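Local coordinates for protein amidohydrolase 2 (Bifidobacterium longum subsp. infantis, PDB 6UVZ) that is probably a hydrolase of the metallo-dependent hydrolases superfamily, built on a TIM-barrel fold, whose substrate is not established, at residues L215-N219 with F229-F233. Residues are numbered along the deposited sequence; the frame is centred on the assembly and turned at random.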
# COMPACT_ATOMS: atom_id res chain seq x y z
N LEU A 215 -6.05 -2.74 6.50
CA LEU A 215 -4.63 -2.96 6.77
C LEU A 215 -4.02 -1.74 7.43
O LEU A 215 -4.31 -0.60 7.03
CB LEU A 215 -3.88 -3.28 5.47
CG LEU A 215 -4.45 -4.36 4.56
CD1 LEU A 215 -3.76 -4.33 3.21
CD2 LEU A 215 -4.32 -5.73 5.20
N TYR A 216 -3.17 -1.97 8.42
CA TYR A 216 -2.38 -0.88 8.99
C TYR A 216 -1.26 -0.50 8.04
O TYR A 216 -0.53 -1.36 7.54
CB TYR A 216 -1.79 -1.28 10.35
CG TYR A 216 -0.62 -0.40 10.74
CD1 TYR A 216 -0.82 0.90 11.18
CD2 TYR A 216 0.69 -0.87 10.66
CE1 TYR A 216 0.25 1.71 11.53
CE2 TYR A 216 1.76 -0.07 11.00
CZ TYR A 216 1.53 1.22 11.44
OH TYR A 216 2.60 2.02 11.79
N SER A 217 -1.12 0.80 7.79
CA SER A 217 -0.11 1.32 6.89
C SER A 217 0.47 2.60 7.47
O SER A 217 -0.28 3.47 7.92
CB SER A 217 -0.70 1.58 5.50
OG SER A 217 0.16 2.41 4.73
N SER A 218 1.80 2.71 7.46
CA SER A 218 2.48 3.89 7.96
C SER A 218 2.82 4.90 6.87
O SER A 218 2.92 6.09 7.16
CB SER A 218 3.77 3.50 8.69
OG SER A 218 4.72 2.96 7.78
N ASN A 219 3.01 4.44 5.63
CA ASN A 219 3.44 5.29 4.52
C ASN A 219 4.77 5.98 4.83
O ASN A 219 5.03 7.08 4.36
CB ASN A 219 2.36 6.31 4.15
CG ASN A 219 2.51 6.83 2.73
OD1 ASN A 219 3.15 6.20 1.89
ND2 ASN A 219 1.91 7.98 2.45
N PHE A 229 5.24 10.23 12.04
CA PHE A 229 5.02 8.82 12.33
C PHE A 229 4.40 8.64 13.71
O PHE A 229 3.42 7.91 13.89
CB PHE A 229 6.33 8.04 12.22
CG PHE A 229 6.16 6.55 12.10
CD1 PHE A 229 4.90 5.98 12.00
CD2 PHE A 229 7.26 5.71 12.11
CE1 PHE A 229 4.74 4.61 11.90
CE2 PHE A 229 7.11 4.34 12.01
CZ PHE A 229 5.85 3.79 11.90
N ALA A 230 4.96 9.33 14.72
CA ALA A 230 4.40 9.26 16.06
C ALA A 230 2.97 9.76 16.09
O ALA A 230 2.10 9.18 16.75
CB ALA A 230 5.27 10.05 17.03
N THR A 231 2.69 10.85 15.37
CA THR A 231 1.32 11.37 15.31
C THR A 231 0.40 10.40 14.59
O THR A 231 -0.74 10.17 15.02
CB THR A 231 1.31 12.73 14.62
OG1 THR A 231 2.25 13.60 15.25
CG2 THR A 231 -0.08 13.36 14.70
N HIS A 232 0.87 9.81 13.48
CA HIS A 232 0.03 8.88 12.73
C HIS A 232 -0.15 7.57 13.48
O HIS A 232 -1.26 7.03 13.55
CB HIS A 232 0.63 8.62 11.35
CG HIS A 232 -0.02 7.49 10.61
ND1 HIS A 232 -1.32 7.56 10.14
CD2 HIS A 232 0.44 6.26 10.28
CE1 HIS A 232 -1.62 6.42 9.54
NE2 HIS A 232 -0.58 5.62 9.61
N PHE A 233 0.94 7.03 14.05
CA PHE A 233 0.85 5.75 14.74
C PHE A 233 -0.00 5.84 16.00
O PHE A 233 -0.70 4.88 16.35
CB PHE A 233 2.24 5.23 15.08
CG PHE A 233 2.25 3.88 15.74
CD1 PHE A 233 2.58 3.76 17.08
CD2 PHE A 233 1.91 2.74 15.03
CE1 PHE A 233 2.58 2.52 17.70
CE2 PHE A 233 1.90 1.50 15.64
CZ PHE A 233 2.24 1.39 16.97
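His232 reaches from the first turn of helix 229-239 to the loop that follows strand 214-216. Its CB points toward that loop, and with CG anti to the backbone N (chi1 170°) the imidazole is carried up to the Ser217 carbonyl. CD2 lies 3.9 Å from Ser218 CA, and at the tip NE2 donates to Ser217 O over 2.8 Å. The oxygen sits at the ring edge, 17° out of the imidazole plane, and NE2 lies in the carbonyl plane. Histidine suits the place because a flat ring can pack beside Ser218 and still carry a donor for a buried backbone carbonyl. A leucine here would probably leave that carbonyl without its side-chain donor and the loop less firmly tied to the helix. Beside it, Tyr216 OH meets Phe229 CE1 and Phe233 CD2, 3.4 Å from each, from directions about at right angles, lying at the edge of the Phe229 ring; its hydrogen-bond partner is Tyr45 OH, so the phenol can lie among aromatic rings. Ser218 packs its CB against Phe229 CE1 (3.5 Å), and its OG bonds to Asp10 OD1. The helix thus packs against the end of the eighth barrel strand, with helices 38-47 and 244-254 lining the aromatic cluster.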